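Local coordinates for protein carbon monoxide dehydrogenase (Thermococcus sp. AM4, PDB 6T7J) that oxidises carbon monoxide to carbon dioxide, probably passing the electrons to ferredoxin, although in this form its cluster C lacks nickel, at residues A173-K178 against D226-S231; A278-S283 against K380-A385. All coordinates share one frame; numbering follows the deposited sequence.

How the contacts relate
Both contacts are buried and apolar in the main, yet they hold different elements. Contact 1 sits deeper, about 17 Å from the centre of the chain, where a turn leading into helix 177-186 meets the side of helix 212-242 in the helical part of the enzyme. Contact 2 lies farther out, about 25 Å from that centre, between helices 271-281 and 381-395 beside a parallel sheet. Their centres are 34 Å apart and their nearest atoms about 19 Å. Contact 1 relies on an indole face pressed against a small methyl; contact 2 pairs isoleucine with alanine and, at its more open margin, with a carboxylate.

Contact 1 of 2, residues A173-K178 against D226-S231; sequences ALAPKK and DGWSGS
The indole of Trp228 projects from its helix as one broad flat bump and lodges against the bend made by Leu174, Ala175 and Pro176. Ala175 fits over one face of its six-membered ring: CB stands 3.8 Å from the ring centroid and 12° off the normal, a CH-pi contact displaced toward the rim. The backbone closes in as well, with Ala175 CA 3.5 Å from Trp228 CZ3. Along the same rim, Leu174 O comes obliquely to within 3.4 Å of Trp228 CZ3, while Pro176 meets the ring at another corner, CD lying 4.1 Å from Trp228 CH2. The pyrrolidine and the indole cross at about a right angle, and the proline touches through its CD methylene. With CG beside the backbone N and anti to the carbonyl carbon (chi1 -78°), the indole swings out from the helix to reach this bend.

The bend joins a 3-10 turn to helix 177-186, with Pro176 at the N-cap position, and the indole bridges this bend to the long helix 212-242 that carries it, within the all-helical region of this CO dehydrogenase. At Trp228 that helix widens into a pi-type turn, in which Ser231 N donates to Asp226 O at 2.8 Å. Ser231 OG also donates to Asp226 OD1, on its syn side and 21° out of the carboxylate plane, while OD2 bonds to His100 and Ser562. Elsewhere round the indole, Trp183 packs edge-to-face, Leu529 adds apolar cover, and NE1 is satisfied by Ser570 OG.

Contact 2 of 2, residues A278-S283 against K380-A385; sequences AEIAMS and KADEIA
Ile280 turns its CG1 branch beside the backbone N, anti to the carbonyl carbon (chi1 -75°), and a second bend about CB-CG1 (chi2 -67°) carries CD1 round to the carboxylate of Asp382. The two branches of this one side chain therefore do different work. CG1 lies against the methyl of Ala385, 3.6 Å from its CB, where the backbones of 278-283 and 380-385 come nearest: the CA atoms of Ile280 and Ala385 are 6.4 Å apart. CG2 reaches past that methyl to the backbone of Ala385, 3.9 Å from its O. CD1 ends 3.7 Å from Asp382 OD2, a van der Waals contact between a methyl and a carboxylate oxygen, one turn nearer the start of helix 381-395. The small alanine lets the branched isoleucine come in close, and Lys386 and Val389 extend the surface that receives it. The other carboxylate oxygen of Asp382, OD1, makes a salt bridge with Lys276 from helix 271-281, so a charged link runs beside the apolar one and probably helps to hold the carboxylate in place. On its inner side helix 271-281 rests Ala281 on Val298 and Val300 of strand 297-303. This is the layered alpha/beta packing of a Rossmann-like domain with strand order 3-2-1-4-5-6, in which the helix after the first strand, just beyond the cluster-pocket residue His269, packs against the helix that follows the sixth.

Contact 1 of 2, residues A173-K178 against D226-S231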
loop_
_atom_site.group_PDB
_atom_site.type_symbol
_atom_site.label_atom_id
_atom_site.label_comp_id
_atom_site.label_asym_id
_atom_site.label_seq_id
_atom_site.Cartn_x
_atom_site.Cartn_y
_atom_site.Cartn_z
ATOM N N ALA A 173 -8.569 -1.230 23.647
ATOM C CA ALA A 173 -8.969 -1.470 25.028
ATOM C C ALA A 173 -8.004 -2.400 25.756
ATOM O O ALA A 173 -8.032 -2.461 26.989
ATOM C CB ALA A 173 -10.387 -2.043 25.072
ATOM N N LEU A 174 -7.154 -3.125 25.026
ATOM C CA LEU A 174 -6.142 -3.965 25.655
ATOM C C LEU A 174 -4.880 -3.199 26.032
ATOM O O LEU A 174 -4.039 -3.744 26.752
ATOM C CB LEU A 174 -5.775 -5.128 24.728
ATOM C CG LEU A 174 -6.834 -6.219 24.555
ATOM C CD1 LEU A 174 -6.726 -6.856 23.181
ATOM C CD2 LEU A 174 -6.699 -7.270 25.640
ATOM N N ALA A 175 -4.728 -1.960 25.569
ATOM C CA ALA A 175 -3.539 -1.167 25.857
ATOM C C ALA A 175 -3.752 -0.318 27.108
ATOM O O ALA A 175 -4.858 0.184 27.336
ATOM C CB ALA A 175 -3.197 -0.261 24.678
ATOM N N PRO A 176 -2.713 -0.147 27.927
ATOM C CA PRO A 176 -2.864 0.637 29.160
ATOM C C PRO A 176 -3.215 2.090 28.871
ATOM O O PRO A 176 -2.896 2.630 27.809
ATOM C CB PRO A 176 -1.490 0.518 29.832
ATOM C CG PRO A 176 -0.553 0.109 28.737
ATOM C CD PRO A 176 -1.363 -0.722 27.796
ATOM N N LYS A 177 -3.875 2.723 29.846
ATOM C CA LYS A 177 -4.329 4.100 29.675
ATOM C C LYS A 177 -3.168 5.061 29.454
ATOM O O LYS A 177 -3.346 6.116 28.834
ATOM C CB LYS A 177 -5.146 4.542 30.888
ATOM C CG LYS A 177 -6.155 3.516 31.377
ATOM C CD LYS A 177 -6.927 4.044 32.578
ATOM C CE LYS A 177 -7.018 3.002 33.684
ATOM N NZ LYS A 177 -7.460 3.603 34.975
ATOM N N LYS A 178 -1.979 4.725 29.958
ATOM C CA LYS A 178 -0.825 5.597 29.759
ATOM C C LYS A 178 -0.399 5.614 28.296
ATOM O O LYS A 178 -0.137 6.681 27.726
ATOM C CB LYS A 178 0.325 5.153 30.664
ATOM C CG LYS A 178 -0.021 5.152 32.147
ATOM C CD LYS A 178 1.231 5.090 33.006
ATOM C CE LYS A 178 0.894 4.822 34.467
ATOM N NZ LYS A 178 0.013 5.875 35.039
ATOM N N ASP A 226 -1.438 -2.280 13.437
ATOM C CA ASP A 226 -0.987 -3.665 13.317
ATOM C C ASP A 226 -0.897 -4.337 14.685
ATOM O O ASP A 226 -1.601 -5.315 14.962
ATOM C CB ASP A 226 0.366 -3.721 12.599
ATOM C CG ASP A 226 0.902 -5.148 12.444
ATOM O OD1 ASP A 226 0.211 -6.115 12.831
ATOM O OD2 ASP A 226 2.029 -5.302 11.923
ATOM N N GLY A 227 -0.027 -3.820 15.556
ATOM C CA GLY A 227 0.361 -4.571 16.740
ATOM C C GLY A 227 -0.757 -4.720 17.753
ATOM O O GLY A 227 -0.997 -5.813 18.273
ATOM N N TRP A 228 -1.449 -3.625 18.054
ATOM C CA TRP A 228 -2.465 -3.616 19.096
ATOM C C TRP A 228 -3.859 -3.960 18.581
ATOM O O TRP A 228 -4.834 -3.818 19.327
ATOM C CB TRP A 228 -2.484 -2.253 19.791
ATOM C CG TRP A 228 -1.370 -2.086 20.777
ATOM C CD1 TRP A 228 -0.203 -1.404 20.588
ATOM C CD2 TRP A 228 -1.312 -2.623 22.104
ATOM N NE1 TRP A 228 0.576 -1.479 21.718
ATOM C CE2 TRP A 228 -0.082 -2.223 22.663
ATOM C CE3 TRP A 228 -2.183 -3.398 22.875
ATOM C CZ2 TRP A 228 0.300 -2.572 23.956
ATOM C CZ3 TRP A 228 -1.801 -3.748 24.159
ATOM C CH2 TRP A 228 -0.571 -3.334 24.687
ATOM N N SER A 229 -3.980 -4.413 17.335
ATOM C CA SER A 229 -5.288 -4.760 16.794
ATOM C C SER A 229 -5.201 -5.959 15.860
ATOM O O SER A 229 -5.645 -7.056 16.215
ATOM C CB SER A 229 -5.900 -3.562 16.066
ATOM O OG SER A 229 -7.167 -3.890 15.526
ATOM N N GLY A 230 -4.634 -5.764 14.670
ATOM C CA GLY A 230 -4.548 -6.816 13.673
ATOM C C GLY A 230 -3.800 -8.049 14.136
ATOM O O GLY A 230 -4.364 -9.146 14.182
ATOM N N SER A 231 -2.520 -7.882 14.478
ATOM C CA SER A 231 -1.757 -8.995 15.035
ATOM C C SER A 231 -2.371 -9.480 16.343
ATOM O O SER A 231 -2.385 -10.687 16.626
ATOM C CB SER A 231 -0.301 -8.575 15.245
ATOM O OG SER A 231 0.488 -8.865 14.105
#

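Contact 2 of 2, residues A278-S283 against K380-A385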
loop_
_atom_site.group_PDB
_atom_site.type_symbol
_atom_site.label_atom_id
_atom_site.label_comp_id
_atom_site.label_asym_id
_atom_site.label_seq_id
_atom_site.Cartn_x
_atom_site.Cartn_y
_atom_site.Cartn_z
ATOM N N ALA A 278 -1.540 -31.021 10.051
ATOM C CA ALA A 278 -0.824 -31.803 11.053
ATOM C C ALA A 278 -1.734 -32.848 11.687
ATOM O O ALA A 278 -1.351 -34.016 11.829
ATOM C CB ALA A 278 -0.237 -30.879 12.121
ATOM N N GLU A 279 -2.951 -32.446 12.072
ATOM C CA GLU A 279 -3.868 -33.392 12.698
ATOM C C GLU A 279 -4.244 -34.517 11.742
ATOM O O GLU A 279 -4.301 -35.686 12.141
ATOM C CB GLU A 279 -5.116 -32.662 13.193
ATOM C CG GLU A 279 -4.923 -31.965 14.530
ATOM C CD GLU A 279 -5.961 -30.891 14.785
ATOM O OE1 GLU A 279 -5.610 -29.857 15.390
ATOM O OE2 GLU A 279 -7.128 -31.080 14.379
ATOM N N ILE A 280 -4.488 -34.190 10.470
ATOM C CA ILE A 280 -4.854 -35.215 9.499
ATOM C C ILE A 280 -3.692 -36.167 9.256
ATOM O O ILE A 280 -3.870 -37.390 9.232
ATOM C CB ILE A 280 -5.333 -34.560 8.191
ATOM C CG1 ILE A 280 -6.742 -33.986 8.366
ATOM C CG2 ILE A 280 -5.293 -35.558 7.039
ATOM C CD1 ILE A 280 -7.813 -35.034 8.565
ATOM N N ALA A 281 -2.480 -35.631 9.092
ATOM C CA ALA A 281 -1.353 -36.479 8.727
ATOM C C ALA A 281 -0.871 -37.328 9.896
ATOM O O ALA A 281 -0.372 -38.439 9.682
ATOM C CB ALA A 281 -0.215 -35.624 8.177
ATOM N N MET A 282 -1.003 -36.840 11.128
ATOM C CA MET A 282 -0.679 -37.671 12.279
ATOM C C MET A 282 -1.865 -38.503 12.752
ATOM O O MET A 282 -1.744 -39.223 13.751
ATOM C CB MET A 282 -0.124 -36.813 13.427
ATOM C CG MET A 282 -1.146 -36.081 14.276
ATOM S SD MET A 282 -0.319 -34.938 15.411
ATOM C CE MET A 282 -1.505 -34.847 16.750
ATOM N N SER A 283 -2.998 -38.433 12.057
ATOM C CA SER A 283 -4.058 -39.404 12.270
ATOM C C SER A 283 -3.598 -40.783 11.804
ATOM O O SER A 283 -2.719 -40.919 10.950
ATOM C CB SER A 283 -5.328 -38.991 11.525
ATOM O OG SER A 283 -5.198 -39.225 10.132
ATOM N N LYS A 380 -14.563 -27.359 3.624
ATOM C CA LYS A 380 -14.121 -28.702 3.256
ATOM C C LYS A 380 -12.697 -28.965 3.741
ATOM O O LYS A 380 -11.922 -29.665 3.090
ATOM C CB LYS A 380 -14.217 -28.913 1.747
ATOM C CG LYS A 380 -15.631 -28.817 1.190
ATOM C CD LYS A 380 -16.480 -30.007 1.617
ATOM C CE LYS A 380 -17.939 -29.823 1.221
ATOM N NZ LYS A 380 -18.793 -30.941 1.716
ATOM N N ALA A 381 -12.358 -28.418 4.913
ATOM C CA ALA A 381 -10.973 -28.399 5.377
ATOM C C ALA A 381 -10.394 -29.804 5.493
ATOM O O ALA A 381 -9.292 -30.077 5.000
ATOM C CB ALA A 381 -10.888 -27.673 6.719
ATOM N N ASP A 382 -11.119 -30.711 6.152
ATOM C CA ASP A 382 -10.585 -32.046 6.392
ATOM C C ASP A 382 -10.389 -32.814 5.089
ATOM O O ASP A 382 -9.415 -33.561 4.946
ATOM C CB ASP A 382 -11.501 -32.814 7.343
ATOM C CG ASP A 382 -11.175 -32.557 8.803
ATOM O OD1 ASP A 382 -11.014 -31.376 9.183
ATOM O OD2 ASP A 382 -11.079 -33.534 9.574
ATOM N N GLU A 383 -11.292 -32.630 4.121
ATOM C CA GLU A 383 -11.154 -33.324 2.843
ATOM C C GLU A 383 -9.926 -32.841 2.077
ATOM O O GLU A 383 -9.167 -33.653 1.529
ATOM C CB GLU A 383 -12.422 -33.136 2.009
ATOM C CG GLU A 383 -13.604 -33.969 2.480
ATOM C CD GLU A 383 -14.543 -33.199 3.393
ATOM O OE1 GLU A 383 -15.771 -33.403 3.295
ATOM O OE2 GLU A 383 -14.053 -32.388 4.209
ATOM N N ILE A 384 -9.710 -31.524 2.035
ATOM C CA ILE A 384 -8.536 -30.980 1.357
ATOM C C ILE A 384 -7.259 -31.431 2.057
ATOM O O ILE A 384 -6.262 -31.776 1.406
ATOM C CB ILE A 384 -8.625 -29.444 1.278
ATOM C CG1 ILE A 384 -9.994 -29.008 0.752
ATOM C CG2 ILE A 384 -7.517 -28.888 0.397
ATOM C CD1 ILE A 384 -10.158 -29.155 -0.738
ATOM N N ALA A 385 -7.265 -31.439 3.392
ATOM C CA ALA A 385 -6.086 -31.883 4.130
ATOM C C ALA A 385 -5.783 -33.353 3.857
ATOM O O ALA A 385 -4.617 -33.731 3.672
ATOM C CB ALA A 385 -6.283 -31.638 5.625
#